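Local coordinates for phospholipase C-beta (PLC-beta) (PDB 3QR0), which is a multidomain protein of the phospholipase C-beta family, joining a PH domain, EF-hand-like modules, a calcium-binding TIM-barrel-type core and a C2 domain, at residues A[670-675]-A[683-688]; A[718-723]-A[733-738]; A[676-681]-A[711-716]. All blocks are in the same frame, centred on the assembly; numbering follows the deposited sequence.

Interaction 1: residues A[670-675]-A[683-688]. With GOL (glycerol), chain E.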
ATOM      1  N   TYR A 670     -13.983   2.400  18.308  1.00 26.55           N
ATOM      2  CA  TYR A 670     -14.914   3.106  17.445  1.00 26.43           C
ATOM      3  C   TYR A 670     -14.373   3.142  16.019  1.00 25.23           C
ATOM      4  O   TYR A 670     -13.201   2.837  15.771  1.00 24.59           O
ATOM      5  CB  TYR A 670     -15.205   4.523  17.968  1.00 26.93           C
ATOM      6  CG  TYR A 670     -14.005   5.446  18.061  1.00 27.32           C
ATOM      7  CD1 TYR A 670     -13.533   6.123  16.938  1.00 27.60           C
ATOM      8  CD2 TYR A 670     -13.360   5.666  19.275  1.00 28.80           C
ATOM      9  CE1 TYR A 670     -12.440   6.979  17.017  1.00 27.45           C
ATOM     10  CE2 TYR A 670     -12.264   6.528  19.366  1.00 28.61           C
ATOM     11  CZ  TYR A 670     -11.811   7.180  18.233  1.00 28.60           C
ATOM     12  OH  TYR A 670     -10.722   8.024  18.305  1.00 28.18           O
ATOM     13  N   VAL A 671     -15.246   3.510  15.092  1.00 24.97           N
ATOM     14  CA  VAL A 671     -14.915   3.545  13.677  1.00 24.06           C
ATOM     15  C   VAL A 671     -15.246   4.916  13.112  1.00 24.35           C
ATOM     16  O   VAL A 671     -16.271   5.515  13.460  1.00 25.14           O
ATOM     17  CB  VAL A 671     -15.677   2.460  12.898  1.00 23.86           C
ATOM     18  CG1 VAL A 671     -15.260   2.460  11.413  1.00 22.61           C
ATOM     19  CG2 VAL A 671     -15.439   1.091  13.538  1.00 23.43           C
ATOM     20  N   GLU A 672     -14.348   5.417  12.272  1.00 23.84           N
ATOM     21  CA  GLU A 672     -14.530   6.680  11.575  1.00 24.15           C
ATOM     22  C   GLU A 672     -14.497   6.456  10.061  1.00 23.24           C
ATOM     23  O   GLU A 672     -13.867   5.517   9.577  1.00 22.48           O
ATOM     24  CB  GLU A 672     -13.417   7.646  11.959  1.00 24.39           C
ATOM     25  CG  GLU A 672     -13.494   8.174  13.368  1.00 26.61           C
ATOM     26  CD  GLU A 672     -12.277   9.003  13.718  1.00 28.64           C
ATOM     27  OE1 GLU A 672     -11.218   8.401  13.987  1.00 29.48           O
ATOM     28  OE2 GLU A 672     -12.377  10.250  13.707  1.00 30.46           O
ATOM     29  N   VAL A 673     -15.179   7.322   9.323  1.00 23.23           N
ATOM     30  CA  VAL A 673     -15.192   7.251   7.868  1.00 22.79           C
ATOM     31  C   VAL A 673     -14.918   8.636   7.300  1.00 23.08           C
ATOM     32  O   VAL A 673     -15.609   9.602   7.638  1.00 23.82           O
ATOM     33  CB  VAL A 673     -16.534   6.715   7.328  1.00 23.02           C
ATOM     34  CG1 VAL A 673     -16.494   6.623   5.804  1.00 22.30           C
ATOM     35  CG2 VAL A 673     -16.841   5.345   7.931  1.00 23.00           C
ATOM     36  N   GLU A 674     -13.892   8.728   6.464  1.00 22.88           N
ATOM     37  CA  GLU A 674     -13.480   9.995   5.865  1.00 23.31           C
ATOM     38  C   GLU A 674     -13.449   9.881   4.347  1.00 23.13           C
ATOM     39  O   GLU A 674     -13.415   8.772   3.795  1.00 22.88           O
ATOM     40  CB  GLU A 674     -12.107  10.420   6.411  1.00 23.12           C
ATOM     41  CG  GLU A 674     -12.167  10.836   7.880  1.00 24.08           C
ATOM     42  CD  GLU A 674     -10.937  11.580   8.382  1.00 24.16           C
ATOM     43  OE1 GLU A 674      -9.909  11.648   7.670  1.00 22.98           O
ATOM     44  OE2 GLU A 674     -11.018  12.119   9.510  1.00 26.18           O
ATOM     45  N   MET A 675     -13.482  11.032   3.679  1.00 23.63           N
ATOM     46  CA  MET A 675     -13.333  11.091   2.230  1.00 24.06           C
ATOM     47  C   MET A 675     -12.297  12.148   1.863  1.00 24.07           C
ATOM     48  O   MET A 675     -12.271  13.232   2.459  1.00 24.44           O
ATOM     49  CB  MET A 675     -14.678  11.392   1.556  1.00 24.82           C
ATOM     50  CG  MET A 675     -14.626  11.431   0.033  1.00 26.09           C
ATOM     51  SD  MET A 675     -16.242  11.403  -0.782  1.00 31.77           S
ATOM     52  CE  MET A 675     -16.958   9.905  -0.096  1.00 27.85           C
ATOM     53  N   VAL A 683     -13.941  15.278   3.318  1.00 24.36           N
ATOM     54  CA  VAL A 683     -14.655  15.269   4.591  1.00 24.77           C
ATOM     55  C   VAL A 683     -13.797  14.585   5.649  1.00 24.69           C
ATOM     56  O   VAL A 683     -13.530  13.377   5.564  1.00 24.19           O
ATOM     57  CB  VAL A 683     -15.998  14.514   4.470  1.00 25.14           C
ATOM     58  CG1 VAL A 683     -16.714  14.470   5.821  1.00 25.80           C
ATOM     59  CG2 VAL A 683     -16.888  15.157   3.405  1.00 24.49           C
ATOM     60  N   ARG A 684     -13.358  15.370   6.630  1.00 25.10           N
ATOM     61  CA  ARG A 684     -12.584  14.859   7.754  1.00 25.09           C
ATOM     62  C   ARG A 684     -13.231  15.214   9.088  1.00 25.78           C
ATOM     63  O   ARG A 684     -13.847  16.269   9.223  1.00 25.55           O
ATOM     64  CB  ARG A 684     -11.172  15.425   7.707  1.00 24.65           C
ATOM     65  CG  ARG A 684     -10.386  14.970   6.489  1.00 24.44           C
ATOM     66  CD  ARG A 684      -8.899  15.150   6.694  1.00 23.90           C
ATOM     67  NE  ARG A 684      -8.382  14.256   7.724  1.00 24.26           N
ATOM     68  CZ  ARG A 684      -7.170  14.339   8.268  1.00 25.25           C
ATOM     69  NH1 ARG A 684      -6.309  15.282   7.883  1.00 25.63           N
ATOM     70  NH2 ARG A 684      -6.814  13.474   9.204  1.00 25.64           N
ATOM     71  N   LYS A 685     -13.069  14.320  10.063  1.00 26.30           N
ATOM     72  CA  LYS A 685     -13.533  14.520  11.440  1.00 27.45           C
ATOM     73  C   LYS A 685     -15.029  14.839  11.526  1.00 28.23           C
ATOM     74  O   LYS A 685     -15.437  15.691  12.314  1.00 29.23           O
ATOM     75  CB  LYS A 685     -12.729  15.632  12.133  1.00 28.06           C
ATOM     76  CG  LYS A 685     -11.224  15.450  12.109  1.00 28.30           C
ATOM     77  CD  LYS A 685     -10.768  14.229  12.904  1.00 29.60           C
ATOM     78  CE  LYS A 685      -9.240  14.176  12.982  1.00 30.13           C
ATOM     79  NZ  LYS A 685      -8.723  12.841  13.405  1.00 30.61           N
ATOM     80  N   LYS A 686     -15.834  14.153  10.718  1.00 28.07           N
ATOM     81  CA  LYS A 686     -17.286  14.359  10.708  1.00 28.97           C
ATOM     82  C   LYS A 686     -18.045  13.131  11.220  1.00 28.44           C
ATOM     83  O   LYS A 686     -19.013  13.279  11.960  1.00 28.87           O
ATOM     84  CB  LYS A 686     -17.763  14.710   9.296  1.00 29.11           C
ATOM     85  CG  LYS A 686     -19.256  15.029   9.194  1.00 31.48           C
ATOM     86  CD  LYS A 686     -19.662  15.354   7.755  1.00 33.40           C
ATOM     87  CE  LYS A 686     -21.117  15.812   7.678  1.00 35.84           C
ATOM     88  NZ  LYS A 686     -21.427  16.450   6.363  1.00 37.93           N
ATOM     89  N   PHE A 687     -17.598  11.940  10.821  1.00 27.16           N
ATOM     90  CA  PHE A 687     -18.323  10.697  11.067  1.00 27.03           C
ATOM     91  C   PHE A 687     -17.580   9.748  12.008  1.00 26.69           C
ATOM     92  O   PHE A 687     -16.484   9.284  11.698  1.00 26.10           O
ATOM     93  CB  PHE A 687     -18.571   9.972   9.749  1.00 26.50           C
ATOM     94  CG  PHE A 687     -19.478  10.705   8.806  1.00 26.92           C
ATOM     95  CD1 PHE A 687     -19.072  10.988   7.512  1.00 26.94           C
ATOM     96  CD2 PHE A 687     -20.751  11.097   9.206  1.00 29.15           C
ATOM     97  CE1 PHE A 687     -19.920  11.651   6.630  1.00 28.06           C
ATOM     98  CE2 PHE A 687     -21.596  11.765   8.330  1.00 29.56           C
ATOM     99  CZ  PHE A 687     -21.179  12.042   7.045  1.00 28.83           C
ATOM    100  N   LYS A 688     -18.201   9.445  13.140  1.00 27.12           N
ATOM    101  CA  LYS A 688     -17.617   8.571  14.148  1.00 26.96           C
ATOM    102  C   LYS A 688     -18.719   7.729  14.782  1.00 27.23           C
ATOM    103  O   LYS A 688     -19.750   8.267  15.167  1.00 27.64           O
ATOM    104  CB  LYS A 688     -16.927   9.425  15.213  1.00 27.45           C
ATOM    105  CG  LYS A 688     -16.297   8.647  16.358  1.00 28.08           C
ATOM    106  CD  LYS A 688     -15.590   9.592  17.318  1.00 30.05           C
ATOM    107  CE  LYS A 688     -15.360   8.953  18.667  1.00 31.01           C
ATOM    108  NZ  LYS A 688     -14.554   9.843  19.548  1.00 32.48           N
TER
HETATM  109  C1  GOL E1202      -9.331   9.741  11.788  1.00 41.98           C
HETATM  110  O1  GOL E1202      -9.561  10.231  13.091  1.00 42.66           O
HETATM  111  C2  GOL E1202      -8.279  10.623  11.138  1.00 41.50           C
HETATM  112  O2  GOL E1202      -8.849  11.858  10.779  1.00 39.31           O
HETATM  113  C3  GOL E1202      -7.688   9.937   9.912  1.00 42.09           C
HETATM  114  O3  GOL E1202      -6.345   9.599  10.168  1.00 42.28           O
HETATM  115  O   HOH W   1     -15.208  11.874   9.202  1.00 15.13           O
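Glu674 carries the polar side of this pairing at the edge of the four-stranded antiparallel C2 sheet, where strand 686-688 is outermost and the chain turns a corner at Lys685. CB lies 3.4 Å from Val683 O; with CG anti to the carbonyl carbon (chi1 -70°), CG continues past the same oxygen. The extended chain then brings the carboxylate down onto the corner. OE1 makes a salt bridge with Arg684 NE at 3.0 Å, the carboxylate and guanidinium planes turned 70° apart, and is also hydrogen-bonded to Tyr676 OH. OE2 accepts the backbone N of Lys685 at 3.1 Å, from above the carboxylate plane, and the O2 hydroxyl of a glycerol, probably a crystallisation additive, at 2.5 Å. O1 of the same glycerol donates to Glu672 OE1 and accepts from Lys685 NZ. Met675 and Val683 form a hydrogen-bonded pair, Val683 N reaching Met675 O at 2.8 Å. Farther along, extended Lys688 lays CE 3.6 Å above the Tyr670 ring centre, a CH-pi contact with NZ in cation-pi position. Arg684 NH1 is bound by Asp806 and Phe804 O. Held by Arg684 NE, Lys685 N and Tyr676 OH, the Glu674 carboxylate is probably kept ionised.

Interaction 2: residues A[718-723]-A[733-738]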
ATOM      1  N   VAL A 718     -11.293   9.061  -2.653  1.00 21.90           N
ATOM      2  CA  VAL A 718     -11.289   7.796  -1.946  1.00 21.76           C
ATOM      3  C   VAL A 718     -12.119   7.927  -0.680  1.00 22.51           C
ATOM      4  O   VAL A 718     -12.208   9.014  -0.096  1.00 23.39           O
ATOM      5  CB  VAL A 718      -9.859   7.352  -1.589  1.00 21.42           C
ATOM      6  CG1 VAL A 718      -9.007   7.288  -2.841  1.00 20.60           C
ATOM      7  CG2 VAL A 718      -9.226   8.290  -0.548  1.00 21.38           C
ATOM      8  N   VAL A 719     -12.745   6.828  -0.279  1.00 22.23           N
ATOM      9  CA  VAL A 719     -13.386   6.728   1.020  1.00 22.36           C
ATOM     10  C   VAL A 719     -12.493   5.862   1.895  1.00 22.24           C
ATOM     11  O   VAL A 719     -11.832   4.927   1.402  1.00 21.66           O
ATOM     12  CB  VAL A 719     -14.836   6.172   0.917  1.00 22.97           C
ATOM     13  CG1 VAL A 719     -14.850   4.734   0.393  1.00 23.55           C
ATOM     14  CG2 VAL A 719     -15.537   6.268   2.261  1.00 22.99           C
ATOM     15  N   ARG A 720     -12.432   6.200   3.180  1.00 22.10           N
ATOM     16  CA  ARG A 720     -11.514   5.549   4.092  1.00 21.99           C
ATOM     17  C   ARG A 720     -12.194   5.202   5.404  1.00 22.21           C
ATOM     18  O   ARG A 720     -12.816   6.064   6.026  1.00 22.21           O
ATOM     19  CB  ARG A 720     -10.322   6.460   4.371  1.00 21.86           C
ATOM     20  CG  ARG A 720      -9.253   5.811   5.210  1.00 22.52           C
ATOM     21  CD  ARG A 720      -8.031   6.686   5.308  1.00 23.44           C
ATOM     22  NE  ARG A 720      -7.071   6.143   6.263  1.00 24.37           N
ATOM     23  CZ  ARG A 720      -6.491   6.824   7.249  1.00 24.53           C
ATOM     24  NH1 ARG A 720      -6.754   8.111   7.455  1.00 25.14           N
ATOM     25  NH2 ARG A 720      -5.638   6.201   8.044  1.00 24.10           N
ATOM     26  N   ILE A 721     -12.056   3.943   5.816  1.00 22.10           N
ATOM     27  CA  ILE A 721     -12.517   3.476   7.124  1.00 22.74           C
ATOM     28  C   ILE A 721     -11.324   3.409   8.074  1.00 22.50           C
ATOM     29  O   ILE A 721     -10.310   2.801   7.741  1.00 22.23           O
ATOM     30  CB  ILE A 721     -13.179   2.079   7.015  1.00 22.90           C
ATOM     31  CG1 ILE A 721     -14.506   2.172   6.253  1.00 24.49           C
ATOM     32  CG2 ILE A 721     -13.426   1.481   8.402  1.00 23.45           C
ATOM     33  CD1 ILE A 721     -15.190   0.807   6.017  1.00 25.77           C
ATOM     34  N   ILE A 722     -11.442   4.039   9.243  1.00 22.89           N
ATOM     35  CA  ILE A 722     -10.388   4.016  10.257  1.00 22.74           C
ATOM     36  C   ILE A 722     -10.958   3.484  11.568  1.00 23.19           C
ATOM     37  O   ILE A 722     -11.970   3.977  12.057  1.00 23.32           O
ATOM     38  CB  ILE A 722      -9.771   5.418  10.512  1.00 22.73           C
ATOM     39  CG1 ILE A 722      -9.367   6.107   9.202  1.00 22.33           C
ATOM     40  CG2 ILE A 722      -8.549   5.289  11.425  1.00 23.08           C
ATOM     41  CD1 ILE A 722     -10.446   6.980   8.587  1.00 23.56           C
ATOM     42  N   VAL A 723     -10.314   2.468  12.129  1.00 23.39           N
ATOM     43  CA  VAL A 723     -10.733   1.917  13.408  1.00 24.10           C
ATOM     44  C   VAL A 723      -9.705   2.282  14.472  1.00 24.83           C
ATOM     45  O   VAL A 723      -8.502   2.103  14.265  1.00 24.61           O
ATOM     46  CB  VAL A 723     -10.907   0.391  13.356  1.00 23.99           C
ATOM     47  CG1 VAL A 723     -11.466  -0.115  14.680  1.00 23.42           C
ATOM     48  CG2 VAL A 723     -11.817  -0.018  12.189  1.00 23.07           C
ATOM     49  N   HIS A 733      -7.064   0.404   9.165  1.00 20.74           N
ATOM     50  CA  HIS A 733      -7.818   1.200   8.220  1.00 20.85           C
ATOM     51  C   HIS A 733      -7.970   0.472   6.891  1.00 20.83           C
ATOM     52  O   HIS A 733      -7.396  -0.600   6.677  1.00 19.82           O
ATOM     53  CB  HIS A 733      -7.129   2.557   8.010  1.00 21.17           C
ATOM     54  CG  HIS A 733      -5.995   2.515   7.037  1.00 21.05           C
ATOM     55  ND1 HIS A 733      -5.905   3.376   5.966  1.00 22.37           N
ATOM     56  CD2 HIS A 733      -4.919   1.695   6.953  1.00 21.13           C
ATOM     57  CE1 HIS A 733      -4.820   3.089   5.264  1.00 22.51           C
ATOM     58  NE2 HIS A 733      -4.202   2.076   5.845  1.00 21.44           N
ATOM     59  N   ARG A 734      -8.753   1.065   6.002  1.00 21.15           N
ATOM     60  CA  ARG A 734      -8.867   0.584   4.630  1.00 21.59           C
ATOM     61  C   ARG A 734      -9.260   1.734   3.709  1.00 22.02           C
ATOM     62  O   ARG A 734     -10.234   2.433   3.976  1.00 22.13           O
ATOM     63  CB  ARG A 734      -9.889  -0.552   4.541  1.00 21.65           C
ATOM     64  CG  ARG A 734      -9.917  -1.279   3.198  1.00 22.78           C
ATOM     65  CD  ARG A 734      -8.632  -2.046   2.934  1.00 23.40           C
ATOM     66  NE  ARG A 734      -8.675  -2.708   1.630  1.00 24.40           N
ATOM     67  CZ  ARG A 734      -9.040  -3.971   1.419  1.00 26.57           C
ATOM     68  NH1 ARG A 734      -9.383  -4.771   2.429  1.00 26.41           N
ATOM     69  NH2 ARG A 734      -9.047  -4.444   0.178  1.00 27.60           N
ATOM     70  N   VAL A 735      -8.489   1.920   2.635  1.00 22.34           N
ATOM     71  CA  VAL A 735      -8.757   2.944   1.634  1.00 22.73           C
ATOM     72  C   VAL A 735      -9.447   2.292   0.436  1.00 23.58           C
ATOM     73  O   VAL A 735      -8.966   1.288  -0.092  1.00 23.04           O
ATOM     74  CB  VAL A 735      -7.448   3.636   1.187  1.00 22.91           C
ATOM     75  CG1 VAL A 735      -7.694   4.584   0.020  1.00 22.56           C
ATOM     76  CG2 VAL A 735      -6.829   4.401   2.352  1.00 22.44           C
ATOM     77  N   MET A 736     -10.578   2.862   0.028  1.00 24.14           N
ATOM     78  CA  MET A 736     -11.366   2.346  -1.079  1.00 24.99           C
ATOM     79  C   MET A 736     -11.596   3.464  -2.103  1.00 24.73           C
ATOM     80  O   MET A 736     -12.444   4.324  -1.898  1.00 24.68           O
ATOM     81  CB  MET A 736     -12.706   1.824  -0.561  1.00 25.88           C
ATOM     82  CG  MET A 736     -12.586   0.573   0.303  1.00 28.31           C
ATOM     83  SD  MET A 736     -14.158   0.117   1.064  1.00 34.71           S
ATOM     84  CE  MET A 736     -14.279   1.369   2.337  1.00 33.53           C
ATOM     85  N   PRO A 737     -10.820   3.470  -3.200  1.00 24.67           N
ATOM     86  CA  PRO A 737     -11.048   4.467  -4.251  1.00 24.86           C
ATOM     87  C   PRO A 737     -12.452   4.330  -4.827  1.00 25.49           C
ATOM     88  O   PRO A 737     -12.925   3.209  -5.002  1.00 25.30           O
ATOM     89  CB  PRO A 737      -9.990   4.111  -5.300  1.00 24.69           C
ATOM     90  CG  PRO A 737      -8.945   3.367  -4.544  1.00 24.17           C
ATOM     91  CD  PRO A 737      -9.698   2.578  -3.534  1.00 24.36           C
ATOM     92  N   LEU A 738     -13.118   5.450  -5.101  1.00 26.12           N
ATOM     93  CA  LEU A 738     -14.496   5.413  -5.605  1.00 27.06           C
ATOM     94  C   LEU A 738     -14.555   4.931  -7.050  1.00 27.82           C
ATOM     95  O   LEU A 738     -15.593   4.452  -7.495  1.00 27.86           O
ATOM     96  CB  LEU A 738     -15.181   6.774  -5.490  1.00 27.12           C
ATOM     97  CG  LEU A 738     -15.277   7.424  -4.109  1.00 27.75           C
ATOM     98  CD1 LEU A 738     -16.294   8.560  -4.160  1.00 27.43           C
ATOM     99  CD2 LEU A 738     -15.635   6.416  -3.020  1.00 27.42           C
TER
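The carbonyl oxygen of Ile721 holds one hydrogen bond, from Arg734 N at 2.9 Å in the carbonyl plane, supplemented by a bent CA-H...O contact from His733 CA at 3.0 Å. The return bond runs from Ile721 N to Arg734 O, which closes a hydrogen-bonded pair. Val719 and Met736 make the second such pair, with Met736 N lying 2.8 Å from Val719 O nearly along the C=O axis (173°). The two strands thus form the body of an antiparallel beta hairpin.

On the face that bears Arg720 and His733, the arginine chain is extended from CG to NE, with CG anti to the backbone N, and NE donates to His733 ND1 at 3.0 Å in an almost straight bond (167°). Because NE is the donor, ND1 probably carries no proton, consistent with a neutral ring whose NE2 makes a weak hydrogen bond to Asn752 O. The imidazole reaches this point because its CG sits in the crowded position between N and the carbonyl carbon. The acceptor lies in the guanidinium plane, whereas the two flat groups are turned 78° apart, and Ile722 CG1 rests 3.5 Å above the Arg720 guanidinium plane. Arg720 CD also runs past Val735 CG2, whose partner methyl CG1 meets Val718 CB at 3.9 Å.

The opposite face is apolar along much of its length. Met736 and Val719 lie side by side, CB to CG1, and the bent methionine tip brings CE to 3.8 Å from Ile721 CD1. Leu738 CD2 joins Val719 CG1 at the strand end.

Arg720 NH1 is engaged by Tyr676 OH and a glycerol, and Arg734 NH1 by Pro749 O. Helix 605-613 packs on the Arg720 and His733 face through Ile605 and Cys608, while strand 669-676 continues the C2 sheet beside strand 718-725.

Interaction 3: residues A[676-681]-A[711-716]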
ATOM      1  N   TYR A 676     -11.441  11.816   0.896  1.00 23.31           N
ATOM      2  CA  TYR A 676     -10.433  12.741   0.369  1.00 23.18           C
ATOM      3  C   TYR A 676     -10.532  12.754  -1.145  1.00 23.11           C
ATOM      4  O   TYR A 676     -10.573  11.698  -1.783  1.00 22.82           O
ATOM      5  CB  TYR A 676      -9.009  12.331   0.784  1.00 22.76           C
ATOM      6  CG  TYR A 676      -8.930  11.732   2.160  1.00 22.51           C
ATOM      7  CD1 TYR A 676      -9.024  12.530   3.294  1.00 23.93           C
ATOM      8  CD2 TYR A 676      -8.785  10.363   2.334  1.00 22.53           C
ATOM      9  CE1 TYR A 676      -8.974  11.976   4.573  1.00 23.11           C
ATOM     10  CE2 TYR A 676      -8.734   9.803   3.604  1.00 23.14           C
ATOM     11  CZ  TYR A 676      -8.824  10.615   4.719  1.00 22.40           C
ATOM     12  OH  TYR A 676      -8.773  10.058   5.982  1.00 22.49           O
ATOM     13  N   GLY A 677     -10.574  13.949  -1.714  1.00 23.31           N
ATOM     14  CA  GLY A 677     -10.650  14.122  -3.160  1.00 23.29           C
ATOM     15  C   GLY A 677     -10.518  15.594  -3.460  1.00 23.55           C
ATOM     16  O   GLY A 677      -9.651  16.255  -2.904  1.00 23.78           O
ATOM     17  N   LEU A 678     -11.389  16.124  -4.313  1.00 23.99           N
ATOM     18  CA  LEU A 678     -11.472  17.569  -4.485  1.00 24.36           C
ATOM     19  C   LEU A 678     -11.785  18.210  -3.134  1.00 24.51           C
ATOM     20  O   LEU A 678     -12.395  17.571  -2.272  1.00 24.29           O
ATOM     21  CB  LEU A 678     -12.550  17.953  -5.500  1.00 24.76           C
ATOM     22  CG  LEU A 678     -12.295  17.632  -6.980  1.00 24.74           C
ATOM     23  CD1 LEU A 678     -13.369  18.295  -7.830  1.00 24.74           C
ATOM     24  CD2 LEU A 678     -10.915  18.087  -7.425  1.00 25.13           C
ATOM     25  N   PRO A 679     -11.366  19.470  -2.936  1.00 24.67           N
ATOM     26  CA  PRO A 679     -11.677  20.150  -1.682  1.00 25.10           C
ATOM     27  C   PRO A 679     -13.161  20.075  -1.317  1.00 25.59           C
ATOM     28  O   PRO A 679     -13.489  19.814  -0.163  1.00 25.64           O
ATOM     29  CB  PRO A 679     -11.247  21.595  -1.954  1.00 25.30           C
ATOM     30  CG  PRO A 679     -10.160  21.475  -2.944  1.00 25.14           C
ATOM     31  CD  PRO A 679     -10.500  20.291  -3.803  1.00 24.84           C
ATOM     32  N   THR A 680     -14.040  20.267  -2.300  1.00 26.09           N
ATOM     33  CA  THR A 680     -15.491  20.209  -2.067  1.00 26.72           C
ATOM     34  C   THR A 680     -15.994  18.811  -1.663  1.00 26.40           C
ATOM     35  O   THR A 680     -17.077  18.684  -1.095  1.00 26.98           O
ATOM     36  CB  THR A 680     -16.280  20.699  -3.309  1.00 27.08           C
ATOM     37  OG1 THR A 680     -17.628  21.016  -2.937  1.00 28.41           O
ATOM     38  CG2 THR A 680     -16.284  19.648  -4.416  1.00 25.87           C
ATOM     39  N   ASP A 681     -15.213  17.773  -1.961  1.00 25.84           N
ATOM     40  CA  ASP A 681     -15.570  16.389  -1.626  1.00 25.62           C
ATOM     41  C   ASP A 681     -14.793  15.840  -0.428  1.00 25.39           C
ATOM     42  O   ASP A 681     -14.982  14.682  -0.045  1.00 25.60           O
ATOM     43  CB  ASP A 681     -15.305  15.473  -2.827  1.00 25.27           C
ATOM     44  CG  ASP A 681     -16.187  15.789  -4.023  1.00 25.95           C
ATOM     45  OD1 ASP A 681     -17.301  16.307  -3.825  1.00 26.88           O
ATOM     46  OD2 ASP A 681     -15.767  15.508  -5.167  1.00 25.86           O
ATOM     47  N   VAL A 711     -20.875  13.745  -4.190  1.00 28.94           N
ATOM     48  CA  VAL A 711     -19.462  13.682  -4.535  1.00 27.80           C
ATOM     49  C   VAL A 711     -19.305  14.203  -5.960  1.00 27.80           C
ATOM     50  O   VAL A 711     -19.650  13.513  -6.923  1.00 27.32           O
ATOM     51  CB  VAL A 711     -18.923  12.245  -4.435  1.00 27.47           C
ATOM     52  CG1 VAL A 711     -17.417  12.225  -4.702  1.00 25.89           C
ATOM     53  CG2 VAL A 711     -19.248  11.653  -3.064  1.00 26.84           C
ATOM     54  N   VAL A 712     -18.795  15.428  -6.085  1.00 27.73           N
ATOM     55  CA  VAL A 712     -18.639  16.082  -7.384  1.00 27.99           C
ATOM     56  C   VAL A 712     -17.743  15.314  -8.362  1.00 27.72           C
ATOM     57  O   VAL A 712     -18.094  15.172  -9.532  1.00 28.39           O
ATOM     58  CB  VAL A 712     -18.104  17.523  -7.226  1.00 28.26           C
ATOM     59  CG1 VAL A 712     -17.584  18.055  -8.562  1.00 28.15           C
ATOM     60  CG2 VAL A 712     -19.195  18.432  -6.666  1.00 28.80           C
ATOM     61  N   LEU A 713     -16.600  14.820  -7.885  1.00 27.11           N
ATOM     62  CA  LEU A 713     -15.633  14.128  -8.749  1.00 26.73           C
ATOM     63  C   LEU A 713     -15.201  12.792  -8.140  1.00 25.85           C
ATOM     64  O   LEU A 713     -14.128  12.686  -7.539  1.00 25.41           O
ATOM     65  CB  LEU A 713     -14.416  15.027  -9.019  1.00 26.81           C
ATOM     66  CG  LEU A 713     -13.915  15.052 -10.467  1.00 27.32           C
ATOM     67  CD1 LEU A 713     -13.621  13.657 -10.984  1.00 26.61           C
ATOM     68  CD2 LEU A 713     -14.918  15.761 -11.366  1.00 28.37           C
ATOM     69  N   PRO A 714     -16.038  11.757  -8.299  1.00 25.69           N
ATOM     70  CA  PRO A 714     -15.745  10.453  -7.706  1.00 25.33           C
ATOM     71  C   PRO A 714     -14.373   9.861  -8.071  1.00 24.83           C
ATOM     72  O   PRO A 714     -13.712   9.294  -7.208  1.00 23.95           O
ATOM     73  CB  PRO A 714     -16.873   9.570  -8.241  1.00 25.45           C
ATOM     74  CG  PRO A 714     -18.002  10.506  -8.450  1.00 25.88           C
ATOM     75  CD  PRO A 714     -17.365  11.775  -8.939  1.00 26.11           C
ATOM     76  N   ASP A 715     -13.944  10.001  -9.322  1.00 25.06           N
ATOM     77  CA  ASP A 715     -12.697   9.356  -9.759  1.00 24.98           C
ATOM     78  C   ASP A 715     -11.426   9.982  -9.178  1.00 24.04           C
ATOM     79  O   ASP A 715     -10.360   9.384  -9.277  1.00 23.86           O
ATOM     80  CB  ASP A 715     -12.611   9.289 -11.289  1.00 25.76           C
ATOM     81  CG  ASP A 715     -13.579   8.262 -11.889  1.00 28.73           C
ATOM     82  OD1 ASP A 715     -14.111   7.404 -11.135  1.00 31.64           O
ATOM     83  OD2 ASP A 715     -13.808   8.323 -13.119  1.00 31.20           O
ATOM     84  N   LEU A 716     -11.534  11.163  -8.568  1.00 23.63           N
ATOM     85  CA  LEU A 716     -10.417  11.758  -7.824  1.00 23.19           C
ATOM     86  C   LEU A 716     -10.482  11.467  -6.313  1.00 22.99           C
ATOM     87  O   LEU A 716      -9.601  11.889  -5.559  1.00 22.89           O
ATOM     88  CB  LEU A 716     -10.371  13.278  -8.047  1.00 23.48           C
ATOM     89  CG  LEU A 716      -9.893  13.774  -9.419  1.00 23.38           C
ATOM     90  CD1 LEU A 716     -10.009  15.287  -9.485  1.00 23.40           C
ATOM     91  CD2 LEU A 716      -8.455  13.343  -9.707  1.00 23.73           C
TER
HETATM   92  O   HOH W   2     -13.375  14.284  -5.435  1.00 23.18           O
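Both carboxylate oxygens of Asp681 are taken up by consecutive backbone N-H groups of the 711-716 turn. OD1 accepts Val712 N at 2.8 Å, from somewhat above the carboxylate plane, and OD2 accepts Leu713 N at 2.9 Å on its syn lone pair. A water adds a further grip: it donates to OD2 at 2.7 Å and to Leu713 O, and accepts from Leu678 N, so that one water ties the two loops together. The acid is aimed by its own turn, in which Asp681 N bonds back to Leu678 O at 2.8 Å, and by CG lying anti to the carbonyl carbon (chi1 -65°). Around this polar centre the apolar groups meet. Leu678 forks obliquely over the opposite loop, CD1 touching Leu713 CB and CD2 touching Leu716 CD1, each at 3.6 Å. Thr680 CG2 crosses Val712 CG2 at about a right angle, 3.9 Å away. Leu716 N returns to Leu713 O, closing the second short 3-10 turn. The pairing joins two connections of the C2 domain, those that follow strands 669-676 and 706-711. Phe628 of helix 627-630 packs against Leu713 and Leu716, while Asn590 binds Gly677 O.

How the interactions relate
Interactions 1 and 2 belong to one C2 sheet, their centres about 10 Å apart: strand 669-676 lies beside strand 718-725, with Glu672 N 2.8 Å from Ile722 O and Glu674 O 2.8 Å from Arg720 N. Interaction 3 lies where strand 669-676 ends, Val718 N meeting Tyr676 O at 2.9 Å, and its centre is about 16 Å from that of interaction 1 and 14 Å from that of interaction 2. Met675 SD reaches Val711 CG2 at 3.8 Å. The Tyr676 hydroxyl joins all three contacts, and one glycerol bridges interactions 1 and 2. None of the segments contributes a calcium ligand.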